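Mll3558 protein (Mesorhizobium loti, PDB 3RD6) is of unknown function but belongs to the AHA1 family of Hsp90 ATPase activator-like proteins, whose SRPBCC fold probably binds a hydrophobic ligand or a partner protein. Local coordinates at the interface of chains A and B. Residues are numbered along the deposited sequence; one frame, centred on the assembly and turned at random. Chains: chain A/B, Mll3558 protein.

Contact 1: the interface of chains A and B. Residues chain A 3-5, 125-126; chain B 80, 84, 106.
B:Arg84, at the start of strand 84-92, reaches across to A:Asp126, the residue that follows strand 113-125 of the partner. Both chains are copies of one AHA1-family (SRPBCC) protein, and this is one edge of their two-fold interface, whose biological standing the structure alone does not show. The two charged groups approach from opposite directions and meet end-on in a bidentate salt bridge: NH1 of B:Arg84 lies 3.1 Å from carboxylate OD1 of A:Asp126, and NH2 of B:Arg84 the same 3.1 Å from OD2 of A:Asp126. The pairing is not flat. The two planes are 31° apart, and both oxygens are met from above the carboxylate plane. OD1 of A:Asp126 also accepts a hydrogen bond from backbone N of A:Ser4 at 2.7 Å, nearly in line with its C-O bond, which ties the carboxylate to the N-terminal segment of its own chain.

A:Phe125 covers one face of the guanidinium. Its ring edge atom CD1 sits over the middle of the group, 3.6 Å from CZ of B:Arg84, with ring and guanidinium planes turned 28° from each other. The arginine leaves its strand with CG opposite the backbone N (chi1 -178°) and bends at chi3, which lays one face of the guanidinium under A:Phe125 and turns its NH1/NH2 edge to A:Asp126.

To one side of the arginine, the CG2 methyl of A:Val5 packs against both the B:Arg84 methylene CD and the carboxylate end of B:Glu106, whose chain is extended beyond CG. On the other, the imidazole of A:His3 presents a face to B:Val80, whose CG1 methyl stands over the ring centre, 3.7 Å from the centroid.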
# COMPACT_ATOMS: atom_id res chain seq x y z
N HIS A 3 -0.98 -16.80 -13.27
CA HIS A 3 -0.88 -16.01 -12.00
C HIS A 3 -2.25 -15.55 -11.49
O HIS A 3 -3.16 -15.26 -12.27
CB HIS A 3 0.03 -14.80 -12.21
CG HIS A 3 1.46 -15.18 -12.45
ND1 HIS A 3 1.90 -15.75 -13.63
CD2 HIS A 3 2.55 -15.09 -11.64
CE1 HIS A 3 3.20 -15.99 -13.53
NE2 HIS A 3 3.61 -15.60 -12.34
N SER A 4 -2.39 -15.46 -10.17
CA SER A 4 -3.66 -15.04 -9.56
C SER A 4 -3.47 -14.07 -8.40
O SER A 4 -2.47 -14.11 -7.69
CB SER A 4 -4.45 -16.24 -9.07
OG SER A 4 -4.65 -17.19 -10.11
N VAL A 5 -4.46 -13.21 -8.21
CA VAL A 5 -4.41 -12.23 -7.13
C VAL A 5 -5.70 -12.24 -6.34
O VAL A 5 -6.77 -12.00 -6.90
CB VAL A 5 -4.19 -10.77 -7.65
CG1 VAL A 5 -4.12 -9.81 -6.47
CG2 VAL A 5 -2.93 -10.68 -8.48
N PHE A 125 -0.67 -13.15 -3.34
CA PHE A 125 -0.17 -13.69 -4.59
C PHE A 125 -0.12 -15.16 -4.90
O PHE A 125 0.22 -16.00 -4.08
CB PHE A 125 1.21 -13.08 -4.88
CG PHE A 125 1.22 -11.58 -4.84
CD1 PHE A 125 0.27 -10.85 -5.55
CD2 PHE A 125 2.15 -10.90 -4.07
CE1 PHE A 125 0.26 -9.47 -5.48
CE2 PHE A 125 2.13 -9.51 -4.00
CZ PHE A 125 1.19 -8.80 -4.71
N ASP A 126 -0.46 -15.43 -6.16
CA ASP A 126 -0.47 -16.73 -6.79
C ASP A 126 -0.76 -17.92 -5.91
O ASP A 126 0.13 -18.47 -5.26
CB ASP A 126 0.86 -16.92 -7.53
CG ASP A 126 1.10 -15.82 -8.55
OD1 ASP A 126 0.13 -15.45 -9.25
OD2 ASP A 126 2.24 -15.32 -8.67
N VAL B 80 4.84 -8.70 -12.44
CA VAL B 80 4.81 -9.96 -13.20
C VAL B 80 4.81 -9.62 -14.69
O VAL B 80 3.76 -9.31 -15.26
CB VAL B 80 3.55 -10.81 -12.90
CG1 VAL B 80 3.58 -12.10 -13.71
CG2 VAL B 80 3.46 -11.12 -11.41
N ARG B 84 1.14 -8.87 -14.41
CA ARG B 84 0.74 -8.15 -13.20
C ARG B 84 1.60 -6.99 -12.74
O ARG B 84 2.83 -7.05 -12.76
CB ARG B 84 0.62 -9.16 -12.05
CG ARG B 84 0.16 -8.56 -10.75
CD ARG B 84 -0.18 -9.63 -9.75
NE ARG B 84 0.99 -10.37 -9.29
CZ ARG B 84 0.97 -11.66 -9.00
NH1 ARG B 84 -0.17 -12.34 -9.15
NH2 ARG B 84 2.07 -12.27 -8.57
N GLU B 106 -4.20 -6.37 -13.39
CA GLU B 106 -3.95 -7.68 -13.97
C GLU B 106 -4.52 -7.67 -15.38
O GLU B 106 -5.54 -7.02 -15.66
CB GLU B 106 -4.62 -8.80 -13.17
CG GLU B 106 -4.18 -8.89 -11.74
CD GLU B 106 -4.91 -9.98 -11.00
OE1 GLU B 106 -4.63 -11.17 -11.29
OE2 GLU B 106 -5.75 -9.65 -10.14

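Contact 2: the interface of chains A and B. Residues chain A 75-77, 88, 90; chain B 75, 77, 88, 90.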
# COMPACT_ATOMS: atom_id res chain seq x y z
N GLN A 75 6.50 0.87 3.82
CA GLN A 75 6.78 2.29 3.67
C GLN A 75 5.63 3.10 4.25
O GLN A 75 4.47 2.79 3.98
CB GLN A 75 6.96 2.68 2.20
CG GLN A 75 7.76 3.98 2.06
CD GLN A 75 7.69 4.62 0.68
OE1 GLN A 75 6.64 5.13 0.27
NE2 GLN A 75 8.82 4.61 -0.04
N PHE A 76 5.93 4.11 5.06
CA PHE A 76 4.88 4.91 5.67
C PHE A 76 4.29 5.85 4.65
O PHE A 76 5.02 6.52 3.92
CB PHE A 76 5.43 5.65 6.91
CG PHE A 76 5.70 4.74 8.05
CD1 PHE A 76 4.64 4.18 8.74
CD2 PHE A 76 6.98 4.34 8.35
CE1 PHE A 76 4.85 3.21 9.72
CE2 PHE A 76 7.22 3.36 9.33
CZ PHE A 76 6.16 2.79 10.00
N GLN A 77 2.97 5.87 4.59
CA GLN A 77 2.23 6.70 3.62
C GLN A 77 1.59 7.93 4.25
O GLN A 77 1.38 8.95 3.59
CB GLN A 77 1.10 5.88 2.94
CG GLN A 77 1.51 4.60 2.21
CD GLN A 77 2.42 4.85 1.04
OE1 GLN A 77 2.21 5.80 0.28
NE2 GLN A 77 3.43 4.00 0.86
N SER A 88 1.98 0.83 3.58
CA SER A 88 1.80 -0.26 2.65
C SER A 88 2.99 -1.16 2.97
O SER A 88 3.93 -0.73 3.64
CB SER A 88 1.93 0.24 1.22
OG SER A 88 3.21 0.80 0.97
N ARG A 90 4.99 -5.24 1.74
CA ARG A 90 4.98 -6.48 0.98
C ARG A 90 5.74 -7.50 1.82
O ARG A 90 6.70 -7.17 2.52
CB ARG A 90 5.66 -6.31 -0.38
CG ARG A 90 7.11 -5.91 -0.32
CD ARG A 90 7.67 -5.86 -1.72
NE ARG A 90 9.01 -5.29 -1.80
CZ ARG A 90 9.32 -4.05 -1.45
NH1 ARG A 90 8.40 -3.24 -0.99
NH2 ARG A 90 10.57 -3.65 -1.58
N GLN B 75 5.05 3.31 -5.09
CA GLN B 75 6.14 2.37 -4.95
C GLN B 75 5.67 1.00 -5.45
O GLN B 75 4.65 0.47 -4.99
CB GLN B 75 6.60 2.28 -3.49
CG GLN B 75 7.97 1.63 -3.37
CD GLN B 75 8.39 1.35 -1.95
OE1 GLN B 75 8.54 2.25 -1.13
NE2 GLN B 75 8.59 0.07 -1.65
N GLN B 77 5.19 -2.72 -5.66
CA GLN B 77 5.22 -3.84 -4.72
C GLN B 77 5.51 -5.19 -5.39
O GLN B 77 6.36 -5.93 -4.92
CB GLN B 77 3.88 -3.91 -3.98
CG GLN B 77 3.52 -2.67 -3.18
CD GLN B 77 4.63 -2.24 -2.22
OE1 GLN B 77 5.27 -3.07 -1.58
NE2 GLN B 77 4.84 -0.94 -2.12
N SER B 88 1.74 0.74 -4.68
CA SER B 88 1.03 1.50 -3.68
C SER B 88 1.31 2.93 -4.12
O SER B 88 2.20 3.17 -4.95
CB SER B 88 1.60 1.27 -2.29
OG SER B 88 2.94 1.69 -2.23
N ARG B 90 0.33 7.40 -2.96
CA ARG B 90 -0.35 8.38 -2.17
C ARG B 90 -0.43 9.64 -3.00
O ARG B 90 0.43 9.92 -3.81
CB ARG B 90 0.38 8.61 -0.84
CG ARG B 90 1.83 8.93 -0.96
CD ARG B 90 2.42 9.25 0.39
NE ARG B 90 3.78 9.80 0.32
CZ ARG B 90 4.87 9.06 0.17
NH1 ARG B 90 4.80 7.75 0.07
NH2 ARG B 90 6.04 9.65 0.12
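Arginine-to-glutamine hydrogen bonds join A:Gln75 and A:Gln77 to B:Arg90, linking side chains of strand 70-80 of chain A to strand 84-92 of chain B across the two-fold interface of this AHA1-family protein. NH1 of B:Arg90 donates to two side-chain carbonyls, OE1 of A:Gln75 at 3.2 Å and OE1 of A:Gln77 also at 3.2 Å. Both oxygens lie at the edge of the guanidinium and in its plane, but the amides are turned steeply to it, by 70° for A:Gln75 and 55° for A:Gln77, and the donor stands above the carbonyl plane of A:Gln77. Were B:Arg90 replaced by alanine, the OE1 atoms of A:Gln75 and A:Gln77 would probably lose their shared donor and the two amides would be freer to turn. The twin is less complete: NH1 of A:Arg90 bonds to OE1 of B:Gln77 at 3.2 Å, while B:Gln75 turns its NE2 toward that arginine.

Packing accompanies the bonds. From CG to NE both A:Arg90 and B:Arg90 are extended, and their methylenes pass obliquely across the partner glutamine, A:Gln77 for B:Arg90 and B:Gln77 for A:Arg90; CD of B:Arg90 comes 3.4 Å from backbone O of A:Gln77. A:Gln77 and B:Gln77 bend at chi2 (-64° in A:Gln77), folding the amide back over its own strand pair.

Close to the two-fold axis the contacts are thinner. The A:Gln75 and B:Gln75 amides meet nearly perpendicular, too close and with the N-H pointing away, so that their modelled flips are doubtful. A:Ser88 OG and B:Ser88 OG share at most a weak bond at 3.3 Å. A:Ser88 CB and B:Ser88 CB are 3.7 Å apart. Within chain B, NE2 of B:Gln77 donates to OG of B:Ser88 at 3.2 Å.

About 18 Å separates the C-alpha centres of contact 1 and contact 2, yet both draw on the same two strands of chain B, 69-80 and 84-92: B:Val80 and B:Arg84 serve contact 1, while B:Gln75, B:Gln77, B:Ser88 and B:Arg90 serve contact 2. Contact 2 lies about the two-fold axis, where the strand pairs of the two chains face one another. Contact 1 is peripheral and brings in the N-terminal segment and the end of strand 113-125 from chain A; symmetry gives it a twin with the chains exchanged. A polar centre flanked by two salt-bridged edges would be likely to limit how the subunits can turn against each other, if this dimer forms in solution.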